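Local coordinates for protein oxidized polyvinyl alcohol hydrolase (Sphingopyxis, PDB 3WLA) that hydrolyses beta-diketones such as 4,6-nonanedione and oxidized polyvinyl alcohol, splitting a carbon-carbon bond in the second step of polyvinyl alcohol breakdown, at residues E58-N63 against S84-C89; A278-H283 against F331-K336. All blocks are in the same frame, centred on the assembly; numbering follows the deposited sequence.

Interaction 1 (E58-N63 against S84-C89); sequences EATNWN and SPVRQC
Thr60, in the first turn of helix 60-65, faces Ser84 and Pro85 of strand 81-85 and Val86 after them, and its two branches do different work. The apolar branch, CG2, is anti to the backbone N (chi1 of the residue, measured to OG1, is -70°) and sits against Ser84, with CG2 of Thr60 3.2 Å from OG of Ser84. Ser84 OG has its strongest polar partner elsewhere, in the carbonyl of Pro52 on the neighbouring strand.

The polar part runs mostly through water. The same torsion turns OG1 of Thr60 toward the chain that leaves the strand, where it meets two waters. One lies 2.8 Å from Thr60 OG1 and accepts from both N and NE of Arg87, tying main chain and side chain together. The other, also 2.8 Å from Thr60 OG1, donates to OG of Ser84 and, at 2.7 Å from water to acceptor, to O of Pro85. A third water forms weak bonds with N of Thr60 and with NH2 of Arg87, the latter in the guanidinium plane.

Charge enters with Arg87. Its chain bends at chi3 (-62°), bringing the guanidinium back to the turn before the helix, where O of Glu58 lies over one face, 3.4 Å from NH2 of Arg87 but badly angled for a hydrogen bond. NH2 bonds instead to the carbonyl of Gly97, while NH1 makes weak bonds to the carbonyl oxygens of Gly55 and Thr56.

Ala59 is the N-cap residue, its O accepting from N of Asn63 at 3.2 Å. The whole is a water-mediated contact within the beta-alpha-beta unit of strand 47-53, helix 60-65 and strand 81-85, part of an alpha/beta-hydrolase fold.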
# COMPACT_ATOMS: atom_id res chain seq x y z
N GLU A 58 -6.06 -13.14 1.58
CA GLU A 58 -7.45 -12.76 1.27
C GLU A 58 -7.62 -12.54 -0.22
O GLU A 58 -6.72 -12.05 -0.91
CB GLU A 58 -7.83 -11.49 2.03
CG GLU A 58 -7.75 -11.68 3.55
CD GLU A 58 -7.99 -10.36 4.27
OE1 GLU A 58 -7.11 -9.49 4.15
OE2 GLU A 58 -9.06 -10.22 4.92
N ALA A 59 -8.80 -12.89 -0.73
CA ALA A 59 -9.07 -12.74 -2.18
C ALA A 59 -9.41 -11.28 -2.46
O ALA A 59 -10.02 -10.64 -1.59
CB ALA A 59 -10.33 -13.60 -2.58
N THR A 60 -9.12 -10.82 -3.68
CA THR A 60 -9.47 -9.44 -4.07
C THR A 60 -10.96 -9.16 -3.86
O THR A 60 -11.35 -8.07 -3.34
CB THR A 60 -9.06 -9.17 -5.53
OG1 THR A 60 -7.62 -9.11 -5.58
CG2 THR A 60 -9.64 -7.79 -6.10
N ASN A 61 -11.81 -10.11 -4.23
CA ASN A 61 -13.24 -9.88 -4.04
C ASN A 61 -13.65 -9.78 -2.55
O ASN A 61 -14.61 -9.11 -2.24
CB ASN A 61 -14.06 -10.94 -4.76
CG ASN A 61 -14.22 -10.63 -6.22
OD1 ASN A 61 -13.96 -9.52 -6.68
ND2 ASN A 61 -14.67 -11.63 -6.98
N TRP A 62 -12.94 -10.47 -1.65
CA TRP A 62 -13.25 -10.34 -0.24
C TRP A 62 -12.97 -8.91 0.20
O TRP A 62 -13.79 -8.32 0.86
CB TRP A 62 -12.41 -11.25 0.64
CG TRP A 62 -12.52 -12.70 0.32
CD1 TRP A 62 -13.31 -13.28 -0.65
CD2 TRP A 62 -11.77 -13.75 0.92
NE1 TRP A 62 -13.08 -14.63 -0.68
CE2 TRP A 62 -12.14 -14.94 0.27
CE3 TRP A 62 -10.82 -13.79 1.95
CZ2 TRP A 62 -11.58 -16.17 0.62
CZ3 TRP A 62 -10.26 -15.04 2.31
CH2 TRP A 62 -10.64 -16.20 1.65
N ASN A 63 -11.79 -8.39 -0.15
CA ASN A 63 -11.44 -7.05 0.23
C ASN A 63 -12.50 -6.04 -0.25
O ASN A 63 -12.77 -5.07 0.43
CB ASN A 63 -10.06 -6.75 -0.35
CG ASN A 63 -9.61 -5.33 -0.13
OD1 ASN A 63 -10.02 -4.43 -0.86
ND2 ASN A 63 -8.73 -5.13 0.87
N SER A 84 -9.48 -2.53 -7.59
CA SER A 84 -8.66 -3.44 -6.80
C SER A 84 -7.96 -4.39 -7.78
O SER A 84 -8.64 -5.09 -8.57
CB SER A 84 -9.53 -4.25 -5.83
OG SER A 84 -8.71 -4.93 -4.88
N PRO A 85 -6.61 -4.39 -7.78
CA PRO A 85 -5.77 -5.22 -8.65
C PRO A 85 -5.60 -6.61 -8.14
O PRO A 85 -5.55 -6.83 -6.94
CB PRO A 85 -4.46 -4.46 -8.68
CG PRO A 85 -4.36 -3.99 -7.22
CD PRO A 85 -5.78 -3.56 -6.87
N VAL A 86 -5.54 -7.56 -9.07
CA VAL A 86 -5.34 -8.95 -8.73
C VAL A 86 -3.82 -9.29 -8.72
O VAL A 86 -3.05 -8.89 -9.62
CB VAL A 86 -6.09 -9.88 -9.74
CG1 VAL A 86 -5.76 -11.34 -9.41
CG2 VAL A 86 -7.64 -9.62 -9.60
N ARG A 87 -3.39 -10.04 -7.70
CA ARG A 87 -1.96 -10.40 -7.57
C ARG A 87 -1.55 -11.35 -8.72
O ARG A 87 -2.33 -12.21 -9.10
CB ARG A 87 -1.74 -11.13 -6.23
CG ARG A 87 -1.90 -10.25 -4.96
CD ARG A 87 -2.11 -11.10 -3.70
NE ARG A 87 -3.36 -11.84 -3.91
CZ ARG A 87 -3.84 -12.79 -3.11
NH1 ARG A 87 -3.17 -13.12 -1.98
NH2 ARG A 87 -5.00 -13.41 -3.46
N GLN A 88 -0.31 -11.21 -9.22
CA GLN A 88 0.18 -12.09 -10.30
C GLN A 88 -0.03 -13.57 -9.97
O GLN A 88 -0.52 -14.34 -10.81
CB GLN A 88 1.69 -11.88 -10.54
CG GLN A 88 2.03 -10.56 -11.10
CD GLN A 88 3.53 -10.33 -11.18
OE1 GLN A 88 4.02 -9.27 -10.75
NE2 GLN A 88 4.26 -11.29 -11.74
N CYS A 89 0.31 -13.97 -8.74
CA CYS A 89 0.21 -15.36 -8.28
C CYS A 89 -1.23 -15.92 -8.25
O CYS A 89 -1.41 -17.15 -8.23
CB CYS A 89 0.84 -15.49 -6.86
SG CYS A 89 0.03 -14.28 -5.70
O HOH W 1 -5.59 -11.05 -5.72
O HOH W 2 -6.49 -6.79 -4.38
O HOH W 3 -7.56 -13.03 -5.60

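Interaction 2 (A278-H283 against F331-K336); sequences ACSATH and FTDHYK
Ala278 sits under the ring of Phe331, joining strand 274-280 of the central alpha/beta-hydrolase sheet to the C-terminal tail that follows edge strand 325-328. This is the tight part. CB of Ala278 makes a CH-pi contact almost over the middle of the face, 3.4 Å from the Phe331 ring centroid and 12° off its normal. The opposite face takes CE1 of His334, offset toward the rim, so the phenyl lies between Ala278 of the strand and His334 of its own segment. At the ring's edge, Phe331 CE1 comes within 3.4 Å of the carbonyl O of Cys279, while OG of Ser280 also lies near the ring plane. An alanine in place of Phe331 would probably open a gap between Ala278 and His334, leaving CB of Ala278 without the ring face it packs on.

Behind the ring, helix 257-269 closes the packing: Ser265, proposed by similarity to belong to a charge relay, bonds through OG to the backbone N of Phe331, and Thr261 holds NE2 of His334.

The contact thins toward the solvent side at Asp333, which is exposed. Here a single polar bond spans the two segments, OG of Ser280 donating to OD2 of Asp333 over a short 2.5 Å, on the syn side of the carboxylate. The other oxygen, Asp333 OD1, receives His334 ND1 at 2.6 Å, 6° out of the imidazole plane.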
# COMPACT_ATOMS: atom_id res chain seq x y z
N ALA A 278 0.18 9.11 11.31
CA ALA A 278 0.44 7.86 12.01
C ALA A 278 -0.80 7.48 12.80
O ALA A 278 -1.13 8.13 13.79
CB ALA A 278 1.63 7.99 12.94
N CYS A 279 -1.46 6.40 12.37
CA CYS A 279 -2.67 5.91 13.00
C CYS A 279 -2.44 4.61 13.73
O CYS A 279 -1.87 3.67 13.17
CB CYS A 279 -3.80 5.68 11.98
SG CYS A 279 -4.60 7.20 11.36
N SER A 280 -2.88 4.57 14.98
CA SER A 280 -2.71 3.41 15.82
C SER A 280 -4.09 2.86 16.07
O SER A 280 -5.01 3.61 16.37
CB SER A 280 -2.01 3.78 17.14
OG SER A 280 -0.68 4.24 16.86
N ALA A 281 -4.24 1.55 15.91
CA ALA A 281 -5.54 0.88 16.09
C ALA A 281 -5.26 -0.35 16.98
O ALA A 281 -4.14 -0.53 17.42
CB ALA A 281 -6.12 0.48 14.67
N THR A 282 -6.26 -1.19 17.22
CA THR A 282 -6.05 -2.35 18.13
C THR A 282 -6.51 -3.70 17.58
O THR A 282 -6.59 -4.69 18.31
CB THR A 282 -6.82 -2.11 19.45
OG1 THR A 282 -8.22 -1.94 19.15
CG2 THR A 282 -6.34 -0.82 20.10
N HIS A 283 -6.77 -3.76 16.29
CA HIS A 283 -7.25 -4.99 15.70
C HIS A 283 -6.27 -6.08 15.33
O HIS A 283 -6.67 -7.15 14.81
CB HIS A 283 -8.08 -4.62 14.49
CG HIS A 283 -7.28 -3.91 13.47
ND1 HIS A 283 -6.90 -2.59 13.61
CD2 HIS A 283 -6.64 -4.39 12.36
CE1 HIS A 283 -6.06 -2.28 12.63
NE2 HIS A 283 -5.88 -3.35 11.87
N PHE A 331 5.36 7.82 14.41
CA PHE A 331 4.73 7.23 15.58
C PHE A 331 5.56 7.57 16.86
O PHE A 331 6.78 7.54 16.83
CB PHE A 331 4.66 5.70 15.45
CG PHE A 331 3.57 5.22 14.52
CD1 PHE A 331 2.26 5.21 14.92
CD2 PHE A 331 3.88 4.79 13.23
CE1 PHE A 331 1.24 4.77 14.05
CE2 PHE A 331 2.89 4.35 12.35
CZ PHE A 331 1.56 4.33 12.75
N THR A 332 4.87 7.88 17.95
CA THR A 332 5.54 8.15 19.22
C THR A 332 5.05 7.08 20.21
O THR A 332 5.62 6.93 21.31
CB THR A 332 5.20 9.55 19.77
OG1 THR A 332 3.79 9.65 20.01
CG2 THR A 332 5.61 10.62 18.76
N ASP A 333 4.06 6.28 19.78
CA ASP A 333 3.54 5.23 20.65
C ASP A 333 4.07 3.79 20.48
O ASP A 333 3.57 2.87 21.14
CB ASP A 333 2.03 5.22 20.60
CG ASP A 333 1.48 4.59 19.28
OD1 ASP A 333 2.29 4.30 18.37
OD2 ASP A 333 0.23 4.44 19.19
N HIS A 334 5.06 3.57 19.62
CA HIS A 334 5.61 2.23 19.42
C HIS A 334 6.74 1.86 20.40
O HIS A 334 6.83 0.71 20.86
CB HIS A 334 6.13 2.08 17.98
CG HIS A 334 5.05 2.02 16.94
ND1 HIS A 334 3.82 2.64 17.09
CD2 HIS A 334 5.01 1.41 15.72
CE1 HIS A 334 3.07 2.41 16.02
NE2 HIS A 334 3.77 1.67 15.18
N TYR A 335 7.63 2.83 20.69
CA TYR A 335 8.75 2.58 21.61
C TYR A 335 8.81 3.58 22.80
O TYR A 335 8.31 4.72 22.73
CB TYR A 335 10.06 2.58 20.85
CG TYR A 335 10.11 1.53 19.74
CD1 TYR A 335 10.61 0.24 19.98
CD2 TYR A 335 9.63 1.82 18.45
CE1 TYR A 335 10.65 -0.75 18.98
CE2 TYR A 335 9.67 0.83 17.44
CZ TYR A 335 10.18 -0.44 17.72
OH TYR A 335 10.21 -1.41 16.74
N LYS A 336 9.36 3.10 23.92
CA LYS A 336 9.57 3.91 25.13
C LYS A 336 11.09 3.82 25.40
O LYS A 336 11.79 2.96 24.77
CB LYS A 336 8.82 3.34 26.34
CG LYS A 336 7.35 3.03 26.08
CD LYS A 336 6.66 2.29 27.29
CE LYS A 336 6.48 3.20 28.53
NZ LYS A 336 5.74 2.56 29.67
OXT LYS A 336 11.57 4.61 26.27

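In the fold
Interactions 1 and 2 join different parts of the same mixed sheet: 58-63 with 84-89 packs a crossover helix against strand 81-85 and the chain that follows it, whereas 278-283 with 331-336 holds the C-terminal tail near edge strand 325-328. Their centres are 27 Å apart. In interaction 1 the side chain of Glu58, hydrogen-bonded through OE2 to Ser69, is about 7 Å from that of Ser162, the probable nucleophile, and about 4 Å from a sulfate probably left by the crystallisation liquor. In interaction 2 the side chain of Phe331 is about 3 Å from that of Ser265, and His334 lies near, without touching, the probable Ser162-His285-Asp243 triad.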